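Local coordinates for thioredoxin-like fold domain-containing protein (PDB 1Z6M), which is of unknown function but adopts a thioredoxin-like fold with a CxxC pattern at a helix start, consistent with a role in thiol-disulphide chemistry, at residues 30-35 with 65-70. Residues are numbered along the deposited sequence; the frame is centred on the assembly and turned at random.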
loop_
_atom_site.group_PDB
_atom_site.type_symbol
_atom_site.label_atom_id
_atom_site.label_comp_id
_atom_site.label_asym_id
_atom_site.label_seq_id
_atom_site.Cartn_x
_atom_site.Cartn_y
_atom_site.Cartn_z
ATOM N N LYS A 30 14.310 0.669 3.801
ATOM C CA LYS A 30 13.290 0.910 2.783
ATOM C C LYS A 30 12.224 -0.155 2.906
ATOM O O LYS A 30 12.508 -1.343 2.756
ATOM C CB LYS A 30 13.902 0.866 1.380
ATOM C CG LYS A 30 15.097 1.812 1.154
ATOM C CD LYS A 30 14.755 3.270 1.444
ATOM C CE LYS A 30 15.866 4.194 0.979
ATOM N NZ LYS A 30 15.663 5.566 1.493
HETATM N N MSE A 31 11.006 0.275 3.211
HETATM C CA MSE A 31 9.879 -0.632 3.411
HETATM C C MSE A 31 8.954 -0.515 2.213
HETATM O O MSE A 31 8.335 0.527 2.018
HETATM C CB MSE A 31 9.141 -0.261 4.700
HETATM C CG MSE A 31 7.940 -1.150 5.027
HETATM SE SE MSE A 31 7.164 -0.767 6.665
HETATM C CE MSE A 31 8.601 -1.002 7.772
ATOM N N ILE A 32 8.868 -1.577 1.421
ATOM C CA ILE A 32 8.046 -1.590 0.211
ATOM C C ILE A 32 6.726 -2.290 0.506
ATOM O O ILE A 32 6.717 -3.406 1.019
ATOM C CB ILE A 32 8.813 -2.279 -0.944
ATOM C CG1 ILE A 32 9.994 -1.394 -1.397
ATOM C CG2 ILE A 32 7.889 -2.576 -2.124
ATOM C CD1 ILE A 32 11.072 -2.132 -2.163
ATOM N N GLU A 33 5.615 -1.629 0.193
ATOM C CA GLU A 33 4.294 -2.140 0.558
ATOM C C GLU A 33 3.394 -2.190 -0.659
ATOM O O GLU A 33 2.946 -1.144 -1.149
ATOM C CB GLU A 33 3.642 -1.249 1.633
ATOM C CG GLU A 33 4.559 -1.010 2.814
ATOM C CD GLU A 33 4.032 -0.051 3.856
ATOM O OE1 GLU A 33 2.808 -0.015 4.149
ATOM O OE2 GLU A 33 4.883 0.655 4.420
ATOM N N PHE A 34 3.102 -3.397 -1.134
ATOM C CA PHE A 34 2.111 -3.588 -2.194
ATOM C C PHE A 34 0.764 -3.802 -1.525
ATOM O O PHE A 34 0.570 -4.773 -0.789
ATOM C CB PHE A 34 2.455 -4.809 -3.060
ATOM C CG PHE A 34 3.624 -4.603 -3.981
ATOM C CD1 PHE A 34 4.934 -4.787 -3.527
ATOM C CD2 PHE A 34 3.423 -4.213 -5.307
ATOM C CE1 PHE A 34 6.020 -4.610 -4.384
ATOM C CE2 PHE A 34 4.494 -4.025 -6.159
ATOM C CZ PHE A 34 5.790 -4.216 -5.703
ATOM N N ILE A 35 -0.158 -2.877 -1.761
ATOM C CA ILE A 35 -1.450 -2.922 -1.102
ATOM C C ILE A 35 -2.564 -2.544 -2.077
ATOM O O ILE A 35 -2.334 -1.915 -3.118
ATOM C CB ILE A 35 -1.536 -1.994 0.146
ATOM C CG1 ILE A 35 -1.343 -0.539 -0.245
ATOM C CG2 ILE A 35 -0.553 -2.430 1.268
ATOM C CD1 ILE A 35 -1.750 0.426 0.871
ATOM N N ILE A 65 7.632 2.996 0.913
ATOM C CA ILE A 65 7.274 3.190 -0.489
ATOM C C ILE A 65 6.018 2.366 -0.737
ATOM O O ILE A 65 6.054 1.138 -0.838
ATOM C CB ILE A 65 8.409 2.824 -1.481
ATOM C CG1 ILE A 65 9.712 3.550 -1.129
ATOM C CG2 ILE A 65 7.977 3.166 -2.902
ATOM C CD1 ILE A 65 10.646 2.751 -0.203
ATOM N N ILE A 66 4.895 3.076 -0.793
ATOM C CA ILE A 66 3.583 2.453 -0.844
ATOM C C ILE A 66 3.139 2.346 -2.298
ATOM O O ILE A 66 2.990 3.374 -2.987
ATOM C CB ILE A 66 2.570 3.216 0.037
ATOM C CG1 ILE A 66 3.027 3.193 1.507
ATOM C CG2 ILE A 66 1.169 2.604 -0.093
ATOM C CD1 ILE A 66 2.291 4.181 2.406
ATOM N N LYS A 67 2.958 1.105 -2.736
ATOM C CA LYS A 67 2.644 0.775 -4.118
ATOM C C LYS A 67 1.198 0.336 -4.198
ATOM O O LYS A 67 0.853 -0.762 -3.756
ATOM C CB LYS A 67 3.604 -0.306 -4.622
ATOM C CG LYS A 67 5.054 0.207 -4.606
ATOM C CD LYS A 67 6.051 -0.851 -5.012
ATOM C CE LYS A 67 7.490 -0.367 -4.854
ATOM N NZ LYS A 67 7.975 0.483 -6.002
ATOM N N LEU A 68 0.363 1.211 -4.749
ATOM C CA LEU A 68 -1.078 0.948 -4.832
ATOM C C LEU A 68 -1.333 0.082 -6.053
ATOM O O LEU A 68 -1.222 0.537 -7.195
ATOM C CB LEU A 68 -1.867 2.258 -4.851
ATOM C CG LEU A 68 -1.647 3.125 -3.602
ATOM C CD1 LEU A 68 -2.478 4.387 -3.713
ATOM C CD2 LEU A 68 -1.974 2.399 -2.312
ATOM N N PHE A 69 -1.618 -1.188 -5.772
ATOM C CA PHE A 69 -1.680 -2.253 -6.768
ATOM C C PHE A 69 -3.140 -2.414 -7.194
ATOM O O PHE A 69 -3.972 -2.953 -6.435
ATOM C CB PHE A 69 -1.141 -3.520 -6.078
ATOM C CG PHE A 69 -0.860 -4.713 -6.975
ATOM C CD1 PHE A 69 -1.127 -4.723 -8.343
ATOM C CD2 PHE A 69 -0.350 -5.873 -6.391
ATOM C CE1 PHE A 69 -0.861 -5.879 -9.102
ATOM C CE2 PHE A 69 -0.090 -7.004 -7.139
ATOM C CZ PHE A 69 -0.353 -7.013 -8.499
ATOM N N ASP A 70 -3.470 -1.921 -8.396
ATOM C CA ASP A 70 -4.823 -2.170 -8.949
ATOM C C ASP A 70 -4.941 -3.645 -9.303
ATOM O O ASP A 70 -4.056 -4.200 -9.970
ATOM C CB ASP A 70 -5.201 -1.332 -10.189
ATOM C CG ASP A 70 -5.182 0.180 -9.940
ATOM O OD1 ASP A 70 -4.844 0.665 -8.819
ATOM O OD2 ASP A 70 -5.564 0.902 -10.900
#
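Ile65, Lys67 and Ile35 carry much of the contact between strands 30-35 and 65-68, the parallel neighbours of a beta-alpha-beta unit whose crossover is helix 40-58, at the heart of the thioredoxin-like fold. Five backbone hydrogen bonds zip them together, and the ladder runs one residue beyond strand 65-68, to Phe69 N on Ile35 O. Ile65 opens it with both its polar atoms: N gives to Met31 O at 2.8 Å, and O accepts from Glu33 N at 3.0 Å. Lys67 N gives its hydrogen to Glu33 O at 2.8 Å, and Lys67 O receives that of Ile35 N. On the sheet face shared by Ile32, Phe34 and Lys67, the lysine chain runs extended to CE, with CD over one face of the Phe34 ring, a CH-pi contact 3.8 Å from the ring centroid and shifted toward the rim. CE goes on to meet Ile32 CG2 at 3.5 Å. A bend at chi4 (-81°) then sets NZ, which forms a salt bridge with Glu141 of helix 132-145 and bonds to Thr18 O and Asn15 O, so the buried ammonium is well satisfied. The face bearing Glu33, Ile35, Ile66 and Leu68 turns toward helix 40-58. There the Glu33 carboxylate is held by Arg64 and Trp45, and Ile35 touches Phe46 and Cys42, the latter in a probable thioredoxin-type CxxC. Ile35 CD1 meets Ile66 CG2 at 3.8 Å, while chi1 (62°) sets CG1 between the backbone N and carbonyl carbon, 3.6 Å from Leu68 CD2.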